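Long-range contacts in molybdopterin converting factor, subunit 1 (Pyrococcus furiosus, PDB 1VJK), which probably serves as the small, ubiquitin-like sulfur-carrier subunit of molybdopterin synthase in the biosynthesis of the molybdenum cofactor: residues E29-L33 against E45-H50; F58-Y62 against Y76-D80. One frame throughout, in Å; residues are numbered along the deposited sequence.

Interaction 1: E29-L33 against E45-H50; sequences EEIEL and EIKKRH
I31 lies against one face of the R49 guanidinium, its CG1 3.8 Å from that plane and offset toward the rim, so that an apolar branch of the strand backs a charged group of the helix. This is helix-on-sheet packing in a ubiquitin-like (beta-grasp) fold of the MoaD/ThiS type, between strand 28-33, an outermost strand of the sheet, and the end of helix 39-49: residues 29-33 run at 117° to residues 45-49, their axes 10.9 Å apart at closest approach. With CG1 beside the backbone N (chi1 -60°), the two arms of I31 divide: CG2 reaches E45 CG at 3.7 Å, while CD1 meets I46 CG1 at 4.0 Å on the buried side. L33 adds a looser touch, from its CD2 to the CB of E45.

The polar layer is organised by E29, whose two oxygens take different partners. OE2 accepts from H50 NE2 at 2.7 Å, nearly straight (166°), on the syn side and slightly tilted from the carboxylate plane, with OE2 itself lying in the imidazole plane; Y16 OH of the adjoining strand is a second partner of this oxygen. OE1 forms a salt bridge with R49 NH1 at 3.0 Å, approached from above the carboxylate plane although it lies close to the guanidinium plane. Replacing E29 by an alanine would remove the carboxylate that H50 NE2 and R49 NH1 share, each through its own oxygen, and is likely to leave the imidazole freer to turn. R49 is also held from its own helix: E45, bent at chi2, brings the anti lone pair of OE2 to R49 NE at 2.9 Å, in the guanidinium plane.

Interaction 2: F58-Y62 against Y76-D80; sequences FGEGY and YVSWD
W79 lies with one indole face against the side chain of E60 and its rim against the backbone of F58 and G59, forming the close-packed part of this loop-to-loop contact. E60 CB sits over the five-membered ring, 3.8 Å from its centroid and 14° off the normal, a CH-pi contact. Having CG anti to the backbone N (chi1 -172°) lets the extended E60 chain run across the indole, where its carboxylate stacks nearly parallel to the ring. From there OE2 accepts a hydrogen bond from W79 N at 2.8 Å, almost straight, on the anti side but tilted out of the carboxylate plane. W79 NE1 donates to G59 O at 3.0 Å from above the carbonyl plane. At the inner end, F58 O is 3.2 Å from W79 CZ2, and both F58 and W79 pack on I43 of helix 39-49.

In this ubiquitin-like fold the two loops flank edge strand 69-72, one leading into it and the other following it. The link between G61 and V77 is looser: the direct bond from G61 N to V77 O is weak, and a water bridges the same two atoms, accepting from G61 N and donating to V77 O. Beyond it lies a separate, exposed aromatic contact. Y62 CB sits over the centre of the Y76 ring, while the Y62 ring turns an edge to that face in an offset edge-to-face pair, planes at 68°. Y62 OH bonds to V95 O near the C-terminus.

Overall arrangement
The two contacts follow one another in sequence and lie on opposite sides of the chain's centre, their own centres about 17 Å apart. Helix 39-49 connects them: interaction 1 uses its C-terminal end, while F58 and W79 of interaction 2 rest on I43. They meet directly where K47 CE packs 3.7 Å from F58 CE2. Interaction 1 includes outermost strand 28-33, whereas the loops of interaction 2 flank the other, 69-72. Interaction 2 also reaches the C-terminal segment, through V95. In MoaD relatives the following glycine-ended tail is the part activated to carry sulfur, and a similar role is probable here.

Interaction 1: E29-L33 against E45-H50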
# COMPACT_ATOMS: atom_id res chain seq x y z
N GLU A 29 -4.73 -8.30 -3.12
CA GLU A 29 -3.65 -9.10 -3.66
C GLU A 29 -2.61 -9.35 -2.61
O GLU A 29 -2.37 -8.50 -1.75
CB GLU A 29 -3.06 -8.56 -5.01
CG GLU A 29 -1.91 -7.60 -4.87
CD GLU A 29 -1.42 -7.04 -6.21
OE1 GLU A 29 -0.89 -7.80 -7.10
OE2 GLU A 29 -1.50 -5.82 -6.30
N GLU A 30 -2.01 -10.52 -2.66
CA GLU A 30 -0.90 -10.87 -1.80
C GLU A 30 0.39 -10.46 -2.45
O GLU A 30 0.64 -10.81 -3.62
CB GLU A 30 -0.88 -12.37 -1.52
CG GLU A 30 -2.15 -12.88 -0.87
CD GLU A 30 -2.08 -14.37 -0.55
OE1 GLU A 30 -1.94 -15.22 -1.50
OE2 GLU A 30 -2.18 -14.71 0.65
N ILE A 31 1.23 -9.76 -1.71
CA ILE A 31 2.50 -9.31 -2.24
C ILE A 31 3.64 -9.83 -1.38
O ILE A 31 3.74 -9.51 -0.18
CB ILE A 31 2.54 -7.77 -2.36
CG1 ILE A 31 1.43 -7.29 -3.30
CG2 ILE A 31 3.91 -7.35 -2.94
CD1 ILE A 31 1.49 -5.84 -3.72
N GLU A 32 4.48 -10.66 -1.97
CA GLU A 32 5.67 -11.18 -1.32
C GLU A 32 6.80 -10.17 -1.47
O GLU A 32 7.09 -9.71 -2.58
CB GLU A 32 6.05 -12.53 -1.92
CG GLU A 32 5.02 -13.64 -1.67
CD GLU A 32 5.41 -15.01 -2.24
OE1 GLU A 32 6.58 -15.22 -2.63
OE2 GLU A 32 4.55 -15.93 -2.27
N LEU A 33 7.42 -9.82 -0.35
CA LEU A 33 8.46 -8.81 -0.30
C LEU A 33 9.70 -9.41 0.35
O LEU A 33 9.58 -10.34 1.14
CB LEU A 33 7.98 -7.60 0.53
CG LEU A 33 6.80 -6.85 -0.07
CD1 LEU A 33 6.25 -5.86 0.97
CD2 LEU A 33 7.29 -6.13 -1.34
N GLU A 45 6.55 -1.43 -4.97
CA GLU A 45 6.14 -2.65 -5.63
C GLU A 45 4.72 -2.52 -6.21
O GLU A 45 4.47 -3.04 -7.30
CB GLU A 45 6.24 -3.85 -4.67
CG GLU A 45 5.75 -5.19 -5.25
CD GLU A 45 6.62 -5.76 -6.36
OE1 GLU A 45 7.78 -5.34 -6.52
OE2 GLU A 45 6.14 -6.67 -7.09
N ILE A 46 3.81 -1.82 -5.51
CA ILE A 46 2.47 -1.58 -6.07
C ILE A 46 2.58 -0.82 -7.39
O ILE A 46 1.93 -1.20 -8.39
CB ILE A 46 1.59 -0.84 -5.04
CG1 ILE A 46 1.24 -1.81 -3.90
CG2 ILE A 46 0.35 -0.31 -5.70
CD1 ILE A 46 0.67 -1.14 -2.69
N LYS A 47 3.43 0.20 -7.40
CA LYS A 47 3.66 0.99 -8.62
C LYS A 47 4.28 0.16 -9.75
O LYS A 47 3.96 0.39 -10.94
CB LYS A 47 4.52 2.21 -8.30
CG LYS A 47 3.86 3.17 -7.39
CD LYS A 47 4.85 4.31 -7.05
CE LYS A 47 4.25 5.31 -6.13
NZ LYS A 47 5.38 6.17 -5.60
N LYS A 48 5.15 -0.78 -9.40
CA LYS A 48 5.78 -1.64 -10.38
C LYS A 48 4.77 -2.61 -10.98
O LYS A 48 4.82 -2.90 -12.19
CB LYS A 48 6.93 -2.41 -9.73
CG LYS A 48 7.68 -3.33 -10.67
CD LYS A 48 8.88 -3.99 -9.97
CE LYS A 48 9.66 -4.84 -10.96
NZ LYS A 48 8.86 -6.05 -11.36
N ARG A 49 3.86 -3.14 -10.17
CA ARG A 49 2.88 -4.10 -10.65
C ARG A 49 1.77 -3.42 -11.45
O ARG A 49 1.17 -4.02 -12.34
CB ARG A 49 2.25 -4.83 -9.48
CG ARG A 49 3.17 -5.77 -8.82
CD ARG A 49 2.48 -6.58 -7.79
NE ARG A 49 3.40 -7.54 -7.16
CZ ARG A 49 3.04 -8.71 -6.64
NH1 ARG A 49 1.77 -9.09 -6.62
NH2 ARG A 49 3.97 -9.47 -6.10
N HIS A 50 1.44 -2.20 -11.04
CA HIS A 50 0.27 -1.51 -11.57
C HIS A 50 0.67 -0.10 -11.92
O HIS A 50 0.57 0.83 -11.07
CB HIS A 50 -0.85 -1.48 -10.51
CG HIS A 50 -1.15 -2.82 -9.94
ND1 HIS A 50 -1.59 -3.90 -10.69
CD2 HIS A 50 -1.06 -3.27 -8.67
CE1 HIS A 50 -1.76 -4.94 -9.90
NE2 HIS A 50 -1.46 -4.59 -8.67

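Interaction 2: F58-Y62 against Y76-D80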
# COMPACT_ATOMS: atom_id res chain seq x y z
N PHE A 58 1.20 9.12 -3.01
CA PHE A 58 0.97 8.45 -1.73
C PHE A 58 1.38 9.36 -0.59
O PHE A 58 2.44 9.99 -0.62
CB PHE A 58 1.79 7.15 -1.63
CG PHE A 58 1.26 6.02 -2.48
CD1 PHE A 58 0.75 4.87 -1.89
CD2 PHE A 58 1.32 6.08 -3.88
CE1 PHE A 58 0.27 3.80 -2.66
CE2 PHE A 58 0.85 5.01 -4.67
CZ PHE A 58 0.33 3.88 -4.05
N GLY A 59 0.53 9.42 0.41
CA GLY A 59 0.84 10.17 1.61
C GLY A 59 1.56 9.30 2.62
O GLY A 59 1.54 8.05 2.58
N GLU A 60 2.21 9.98 3.55
CA GLU A 60 2.82 9.32 4.68
C GLU A 60 1.91 9.53 5.87
O GLU A 60 1.63 10.69 6.26
CB GLU A 60 4.21 9.87 4.94
CG GLU A 60 4.95 9.07 5.99
CD GLU A 60 6.46 9.30 6.01
OE1 GLU A 60 6.95 10.34 5.49
OE2 GLU A 60 7.15 8.44 6.59
N GLY A 61 1.44 8.43 6.46
CA GLY A 61 0.41 8.48 7.48
C GLY A 61 -0.87 9.08 6.93
O GLY A 61 -1.19 8.95 5.73
N TYR A 62 -1.61 9.77 7.78
CA TYR A 62 -2.78 10.47 7.33
C TYR A 62 -2.38 11.74 6.57
O TYR A 62 -1.59 12.56 7.07
CB TYR A 62 -3.70 10.83 8.50
CG TYR A 62 -4.92 11.58 8.05
CD1 TYR A 62 -5.97 10.92 7.39
CD2 TYR A 62 -5.04 12.97 8.25
CE1 TYR A 62 -7.09 11.61 6.94
CE2 TYR A 62 -6.17 13.67 7.79
CZ TYR A 62 -7.19 12.98 7.16
OH TYR A 62 -8.30 13.65 6.71
N TYR A 76 -2.32 4.04 10.84
CA TYR A 76 -1.43 4.88 10.05
C TYR A 76 -0.02 4.70 10.59
O TYR A 76 0.20 4.65 11.83
CB TYR A 76 -1.85 6.36 10.14
CG TYR A 76 -3.18 6.67 9.49
CD1 TYR A 76 -3.35 6.56 8.10
CD2 TYR A 76 -4.27 7.09 10.27
CE1 TYR A 76 -4.58 6.84 7.51
CE2 TYR A 76 -5.50 7.36 9.68
CZ TYR A 76 -5.65 7.25 8.30
OH TYR A 76 -6.88 7.53 7.72
N VAL A 77 0.92 4.59 9.66
CA VAL A 77 2.32 4.35 10.02
C VAL A 77 3.25 5.16 9.11
O VAL A 77 2.82 5.74 8.10
CB VAL A 77 2.72 2.86 9.91
CG1 VAL A 77 1.95 1.99 10.90
CG2 VAL A 77 2.51 2.37 8.49
N SER A 78 4.54 5.17 9.47
CA SER A 78 5.52 5.87 8.67
C SER A 78 5.92 5.04 7.43
O SER A 78 5.68 3.82 7.37
CB SER A 78 6.74 6.18 9.51
OG SER A 78 7.61 5.09 9.53
N TRP A 79 6.56 5.70 6.47
CA TRP A 79 7.04 4.96 5.30
C TRP A 79 8.17 4.01 5.63
O TRP A 79 8.43 3.08 4.89
CB TRP A 79 7.50 5.90 4.19
CG TRP A 79 6.36 6.51 3.38
CD1 TRP A 79 5.05 6.15 3.41
CD2 TRP A 79 6.46 7.59 2.44
NE1 TRP A 79 4.32 6.92 2.53
CE2 TRP A 79 5.16 7.82 1.93
CE3 TRP A 79 7.51 8.38 1.97
CZ2 TRP A 79 4.89 8.81 0.98
CZ3 TRP A 79 7.24 9.38 1.02
CH2 TRP A 79 5.93 9.58 0.54
N ASP A 80 8.84 4.21 6.76
CA ASP A 80 9.94 3.33 7.12
C ASP A 80 9.54 2.25 8.10
O ASP A 80 10.38 1.46 8.53
CB ASP A 80 11.16 4.13 7.57
CG ASP A 80 11.72 4.90 6.43
OD1 ASP A 80 12.26 4.23 5.51
OD2 ASP A 80 11.60 6.15 6.34
O HOH W 1 2.34 5.77 5.45